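Local coordinates for putative Type I topoisomerase (Deinococcus radiodurans, PDB 3M4A), which binds DNA and, as a bacterial type IB topoisomerase, probably breaks and rejoins one strand of it without ATP, at residues A[63-68]-A[78-83]; A[92-97]-A[231-236]. All coordinates share one frame; numbering follows the deposited sequence.

Contact 1. Residues A[63-68]-A[78-83]; sequences ELQAFG and RYHPDF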
loop_
_atom_site.group_PDB
_atom_site.type_symbol
_atom_site.label_atom_id
_atom_site.label_comp_id
_atom_site.label_asym_id
_atom_site.label_seq_id
_atom_site.Cartn_x
_atom_site.Cartn_y
_atom_site.Cartn_z
ATOM N N GLU A 63 -7.748 -9.271 11.969
ATOM C CA GLU A 63 -6.291 -9.355 11.828
ATOM C C GLU A 63 -5.534 -8.642 12.955
ATOM O O GLU A 63 -4.412 -9.029 13.284
ATOM C CB GLU A 63 -5.828 -8.827 10.457
ATOM C CG GLU A 63 -6.113 -7.335 10.179
ATOM C CD GLU A 63 -7.456 -7.081 9.505
ATOM O OE1 GLU A 63 -8.326 -7.973 9.536
ATOM O OE2 GLU A 63 -7.651 -5.977 8.951
ATOM N N LEU A 64 -6.137 -7.595 13.516
ATOM C CA LEU A 64 -5.601 -6.937 14.712
ATOM C C LEU A 64 -6.403 -7.383 15.936
ATOM O O LEU A 64 -7.543 -6.963 16.127
ATOM C CB LEU A 64 -5.644 -5.409 14.577
ATOM C CG LEU A 64 -5.085 -4.620 15.772
ATOM C CD1 LEU A 64 -3.708 -5.130 16.184
ATOM C CD2 LEU A 64 -5.045 -3.130 15.460
ATOM N N GLN A 65 -5.788 -8.231 16.755
ATOM C CA GLN A 65 -6.474 -8.877 17.880
ATOM C C GLN A 65 -6.450 -8.050 19.167
ATOM O O GLN A 65 -7.398 -8.111 19.948
ATOM C CB GLN A 65 -5.894 -10.274 18.116
ATOM C CG GLN A 65 -6.405 -11.301 17.112
ATOM C CD GLN A 65 -7.823 -11.739 17.421
ATOM O OE1 GLN A 65 -8.082 -12.291 18.487
ATOM N NE2 GLN A 65 -8.747 -11.492 16.497
ATOM N N ALA A 66 -5.378 -7.288 19.388
ATOM C CA ALA A 66 -5.320 -6.366 20.529
ATOM C C ALA A 66 -4.285 -5.252 20.351
ATOM O O ALA A 66 -3.276 -5.439 19.663
ATOM C CB ALA A 66 -5.041 -7.135 21.816
ATOM N N PHE A 67 -4.547 -4.106 20.990
ATOM C CA PHE A 67 -3.600 -2.985 21.018
ATOM C C PHE A 67 -3.678 -2.163 22.320
ATOM O O PHE A 67 -4.753 -1.973 22.888
ATOM C CB PHE A 67 -3.775 -2.080 19.784
ATOM C CG PHE A 67 -5.069 -1.299 19.756
ATOM C CD1 PHE A 67 -5.172 -0.065 20.392
ATOM C CD2 PHE A 67 -6.171 -1.783 19.071
ATOM C CE1 PHE A 67 -6.360 0.657 20.361
ATOM C CE2 PHE A 67 -7.357 -1.062 19.030
ATOM C CZ PHE A 67 -7.450 0.159 19.674
ATOM N N GLY A 68 -2.523 -1.672 22.770
ATOM C CA GLY A 68 -2.438 -0.830 23.964
ATOM C C GLY A 68 -1.155 -0.012 23.982
ATOM O O GLY A 68 -0.491 0.128 22.952
ATOM N N ARG A 78 -1.004 -7.056 19.218
ATOM C CA ARG A 78 -1.029 -8.505 19.016
ATOM C C ARG A 78 -1.952 -8.846 17.847
ATOM O O ARG A 78 -3.055 -8.322 17.738
ATOM C CB ARG A 78 -1.469 -9.230 20.294
ATOM C CG ARG A 78 -0.471 -9.128 21.451
ATOM C CD ARG A 78 0.883 -9.736 21.079
ATOM N NE ARG A 78 1.812 -9.822 22.207
ATOM C CZ ARG A 78 2.510 -8.802 22.711
ATOM N NH1 ARG A 78 2.398 -7.571 22.216
ATOM N NH2 ARG A 78 3.328 -9.016 23.733
ATOM N N TYR A 79 -1.487 -9.743 16.986
ATOM C CA TYR A 79 -2.132 -9.994 15.703
ATOM C C TYR A 79 -2.723 -11.399 15.594
ATOM O O TYR A 79 -2.384 -12.297 16.363
ATOM C CB TYR A 79 -1.109 -9.815 14.586
ATOM C CG TYR A 79 -0.496 -8.435 14.494
ATOM C CD1 TYR A 79 -1.294 -7.299 14.381
ATOM C CD2 TYR A 79 0.886 -8.271 14.470
ATOM C CE1 TYR A 79 -0.731 -6.032 14.273
ATOM C CE2 TYR A 79 1.460 -7.012 14.361
ATOM C CZ TYR A 79 0.645 -5.898 14.261
ATOM O OH TYR A 79 1.226 -4.653 14.153
ATOM N N HIS A 80 -3.606 -11.571 14.617
ATOM C CA HIS A 80 -4.125 -12.882 14.253
ATOM C C HIS A 80 -2.990 -13.653 13.575
ATOM O O HIS A 80 -2.325 -13.106 12.693
ATOM C CB HIS A 80 -5.300 -12.709 13.290
ATOM C CG HIS A 80 -6.102 -13.952 13.069
ATOM N ND1 HIS A 80 -5.573 -15.093 12.507
ATOM C CD2 HIS A 80 -7.404 -14.222 13.314
ATOM C CE1 HIS A 80 -6.514 -16.018 12.426
ATOM N NE2 HIS A 80 -7.636 -15.513 12.906
ATOM N N PRO A 81 -2.759 -14.922 13.978
ATOM C CA PRO A 81 -1.606 -15.676 13.458
ATOM C C PRO A 81 -1.621 -15.946 11.947
ATOM O O PRO A 81 -0.555 -16.077 11.338
ATOM C CB PRO A 81 -1.662 -16.994 14.245
ATOM C CG PRO A 81 -3.077 -17.110 14.704
ATOM C CD PRO A 81 -3.541 -15.716 14.946
ATOM N N ASP A 82 -2.807 -16.024 11.352
ATOM C CA ASP A 82 -2.937 -16.231 9.903
ATOM C C ASP A 82 -2.370 -15.070 9.075
ATOM O O ASP A 82 -2.113 -15.233 7.878
ATOM C CB ASP A 82 -4.403 -16.474 9.520
ATOM C CG ASP A 82 -4.874 -17.882 9.854
ATOM O OD1 ASP A 82 -4.030 -18.731 10.219
ATOM O OD2 ASP A 82 -6.096 -18.139 9.740
ATOM N N PHE A 83 -2.180 -13.914 9.709
ATOM C CA PHE A 83 -1.649 -12.732 9.027
ATOM C C PHE A 83 -0.173 -12.459 9.339
ATOM O O PHE A 83 0.422 -11.539 8.770
ATOM C CB PHE A 83 -2.526 -11.517 9.349
ATOM C CG PHE A 83 -3.890 -11.600 8.737
ATOM C CD1 PHE A 83 -4.908 -12.299 9.371
ATOM C CD2 PHE A 83 -4.145 -11.022 7.499
ATOM C CE1 PHE A 83 -6.165 -12.404 8.796
ATOM C CE2 PHE A 83 -5.395 -11.118 6.917
ATOM C CZ PHE A 83 -6.408 -11.811 7.562
#

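Contact 2. Residues A[92-97]-A[231-236]; sequences WQRLTR and GPFTAK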
loop_
_atom_site.group_PDB
_atom_site.type_symbol
_atom_site.label_atom_id
_atom_site.label_comp_id
_atom_site.label_asym_id
_atom_site.label_seq_id
_atom_site.Cartn_x
_atom_site.Cartn_y
_atom_site.Cartn_z
ATOM N N TRP A 92 -5.454 -14.338 -2.509
ATOM C CA TRP A 92 -6.763 -13.694 -2.647
ATOM C C TRP A 92 -7.390 -13.394 -1.284
ATOM O O TRP A 92 -8.039 -12.357 -1.122
ATOM C CB TRP A 92 -7.724 -14.477 -3.552
ATOM C CG TRP A 92 -8.149 -15.801 -3.023
ATOM C CD1 TRP A 92 -7.547 -16.994 -3.254
ATOM C CD2 TRP A 92 -9.278 -16.075 -2.184
ATOM N NE1 TRP A 92 -8.222 -17.999 -2.611
ATOM C CE2 TRP A 92 -9.289 -17.464 -1.944
ATOM C CE3 TRP A 92 -10.276 -15.283 -1.609
ATOM C CZ2 TRP A 92 -10.257 -18.083 -1.155
ATOM C CZ3 TRP A 92 -11.251 -15.908 -0.818
ATOM C CH2 TRP A 92 -11.230 -17.291 -0.611
ATOM N N GLN A 93 -7.152 -14.267 -0.302
ATOM C CA GLN A 93 -7.648 -14.051 1.061
ATOM C C GLN A 93 -6.960 -12.874 1.754
ATOM O O GLN A 93 -7.626 -12.011 2.343
ATOM C CB GLN A 93 -7.445 -15.307 1.915
ATOM C CG GLN A 93 -8.202 -16.508 1.428
ATOM C CD GLN A 93 -7.879 -17.739 2.247
ATOM O OE1 GLN A 93 -6.770 -18.261 2.187
ATOM N NE2 GLN A 93 -8.849 -18.208 3.011
ATOM N N ARG A 94 -5.634 -12.849 1.697
ATOM C CA ARG A 94 -4.877 -11.756 2.301
ATOM C C ARG A 94 -5.232 -10.412 1.652
ATOM O O ARG A 94 -5.400 -9.409 2.357
ATOM C CB ARG A 94 -3.370 -11.992 2.221
ATOM C CG ARG A 94 -2.576 -11.040 3.105
ATOM C CD ARG A 94 -1.096 -11.308 3.022
ATOM N NE ARG A 94 -0.295 -10.263 3.666
ATOM C CZ ARG A 94 0.024 -10.254 4.958
ATOM N NH1 ARG A 94 -0.367 -11.240 5.760
ATOM N NH2 ARG A 94 0.765 -9.271 5.451
ATOM N N LEU A 95 -5.365 -10.395 0.329
ATOM C CA LEU A 95 -5.658 -9.145 -0.387
ATOM C C LEU A 95 -7.079 -8.630 -0.153
ATOM O O LEU A 95 -7.303 -7.419 -0.114
ATOM C CB LEU A 95 -5.418 -9.303 -1.895
ATOM C CG LEU A 95 -3.960 -9.404 -2.366
ATOM C CD1 LEU A 95 -3.876 -9.336 -3.881
ATOM C CD2 LEU A 95 -3.101 -8.324 -1.723
ATOM N N THR A 96 -8.051 -9.529 -0.030
ATOM C CA THR A 96 -9.412 -9.098 0.293
ATOM C C THR A 96 -9.423 -8.412 1.644
ATOM O O THR A 96 -10.063 -7.382 1.818
ATOM C CB THR A 96 -10.378 -10.310 0.339
ATOM O OG1 THR A 96 -10.279 -11.039 -0.886
ATOM C CG2 THR A 96 -11.813 -9.850 0.540
ATOM N N ARG A 97 -8.694 -8.975 2.601
ATOM C CA ARG A 97 -8.614 -8.383 3.919
ATOM C C ARG A 97 -7.824 -7.071 3.894
ATOM O O ARG A 97 -8.213 -6.098 4.530
ATOM C CB ARG A 97 -8.007 -9.358 4.922
ATOM C CG ARG A 97 -8.274 -8.976 6.367
ATOM C CD ARG A 97 -9.756 -9.133 6.771
ATOM N NE ARG A 97 -10.149 -10.531 6.924
ATOM C CZ ARG A 97 -9.932 -11.280 8.007
ATOM N NH1 ARG A 97 -9.296 -10.788 9.063
ATOM N NH2 ARG A 97 -10.348 -12.539 8.032
ATOM N N GLY A 231 -0.607 -2.350 10.151
ATOM C CA GLY A 231 -0.184 -3.633 10.755
ATOM C C GLY A 231 -1.383 -4.509 11.093
ATOM O O GLY A 231 -2.389 -4.003 11.554
ATOM N N PRO A 232 -1.294 -5.834 10.867
ATOM C CA PRO A 232 -0.147 -6.649 10.499
ATOM C C PRO A 232 0.262 -6.634 9.021
ATOM O O PRO A 232 1.238 -7.286 8.654
ATOM C CB PRO A 232 -0.605 -8.058 10.891
ATOM C CG PRO A 232 -2.044 -8.039 10.664
ATOM C CD PRO A 232 -2.514 -6.656 10.999
ATOM N N PHE A 233 -0.461 -5.906 8.180
ATOM C CA PHE A 233 -0.032 -5.770 6.797
ATOM C C PHE A 233 1.248 -4.949 6.776
ATOM O O PHE A 233 1.531 -4.214 7.719
ATOM C CB PHE A 233 -1.127 -5.144 5.942
ATOM C CG PHE A 233 -2.415 -5.927 5.947
ATOM C CD1 PHE A 233 -2.521 -7.112 5.226
ATOM C CD2 PHE A 233 -3.512 -5.501 6.688
ATOM C CE1 PHE A 233 -3.703 -7.848 5.221
ATOM C CE2 PHE A 233 -4.700 -6.237 6.700
ATOM C CZ PHE A 233 -4.801 -7.412 5.963
ATOM N N THR A 234 2.043 -5.116 5.722
ATOM C CA THR A 234 3.330 -4.436 5.605
ATOM C C THR A 234 3.449 -3.706 4.273
ATOM O O THR A 234 2.600 -3.849 3.381
ATOM C CB THR A 234 4.513 -5.429 5.693
ATOM O OG1 THR A 234 4.601 -6.203 4.491
ATOM C CG2 THR A 234 4.365 -6.368 6.903
ATOM N N ALA A 235 4.539 -2.964 4.114
ATOM C CA ALA A 235 4.769 -2.253 2.852
ATOM C C ALA A 235 4.669 -3.172 1.630
ATOM O O ALA A 235 4.221 -2.738 0.566
ATOM C CB ALA A 235 6.109 -1.506 2.877
ATOM N N LYS A 236 5.066 -4.446 1.754
ATOM C CA LYS A 236 5.023 -5.359 0.611
ATOM C C LYS A 236 3.604 -5.569 0.099
ATOM O O LYS A 236 3.390 -5.804 -1.100
ATOM C CB LYS A 236 5.624 -6.732 0.947
ATOM C CG LYS A 236 5.702 -7.642 -0.265
ATOM C CD LYS A 236 6.495 -8.925 0.006
ATOM C CE LYS A 236 6.932 -9.574 -1.299
ATOM N NZ LYS A 236 5.814 -9.770 -2.272
#

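Contact 1. Residues A[63-68]-A[78-83]
L64 to A66 pair antiparallel with R78 and Y79, and a classic beta bulge lies between the two bridges. The strands form the beta hairpin 64-69/75-79, part of a three-stranded antiparallel sheet completed by strand 54-56. In the bulge, Q65 and A66 both face R78. R78 O accepts two amide protons, from Q65 N at 2.9 Å and from A66 N at 3.0 Å. The first bond is bent (135° at the hydrogen). R78 N returns a nearly straight bond to A66 O at 2.8 Å. L64 and Y79 are a non-hydrogen-bonded pair, and their side chains lie on the same face of the sheet. L64 CD1 touches Y79 CE1 at 3.7 Å. The two side chains cross obliquely. Q65 CG packs on the backbone between Y79 and H80. The amide end of Q65 turns elsewhere, and its NE2 binds the carbonyls of D59 and N62.

Past the sheet, a 3-10 turn brings F83 back to E63. E63 CB sits over the centre of the F83 ring, 3.8 Å from the centroid, in a CH-pi contact. The carboxylate of E63 goes on to a salt bridge with R97. An alanine in place of F83 would remove the ring and would probably open a gap beside E63 CB, leaving the E63 side chain less firmly placed for R97. The H80 ring is held by D82 N, which donates to ND1 in the ring plane. H80 N ends the pairing with a bond to E63 O at 3.0 Å, almost straight at 172°. In this bond H80 N stands above the plane of the E63 carbonyl.

Contact 2. Residues A[92-97]-A[231-236]
F233 meets R94 and R97, one helical turn apart on helix 91-113, and these three residues make most of the contact. F233 CE1 lies 3.7 Å from R94 O, and F233 CZ lies 3.7 Å from R97 C. The CG atoms of both arginines sit at the ring edge, in its plane. R94 is extended from CG to NE and runs alongside F233, the two side chains reaching in opposite senses. F233 CD1 lies over one face of the R94 guanidinium, off-centre, with NH2 3.9 Å from that carbon. The two planes are 68° apart, so this is not a parallel stack. D237 takes R94 NE in a salt bridge and also accepts from T234 N, which ties the arginine to the start of helix 235-254. R97 packs its CG on F233 CZ at 3.8 Å. Its chain then bends at chi2 (69°), which turns CD, and again at chi3. F98 adds an edge-to-face ring contact to F233. The arrangement is a helix packed against an interhelical loop in the catalytic core: the loop has a cis peptide bond before P232 and leads to T234, the N-cap of helix 235-254.

Overall arrangement
The two contacts follow one another along the chain, and their centres are 13 Å apart. Contact 1 belongs to the small antiparallel sheet near the N-terminus. Contact 2 joins helix 91-113 to the loop between helices 219-230 and 235-254, within the catalytic core. Strand 75-79 is followed in the chain by helix 91-113, and the second half of contact 2 comes much later, at 231-236. The contacts also touch: E63 OE1 to R97 NH1 is a salt bridge of 3.0 Å, F83 O probably accepts from R94 NH1, and Y79 packs on P232. The sheet is thus tied to the helical core. The nearest atom of contact 1 is about 16 Å from the bound DNA, that of contact 2 about 18 Å.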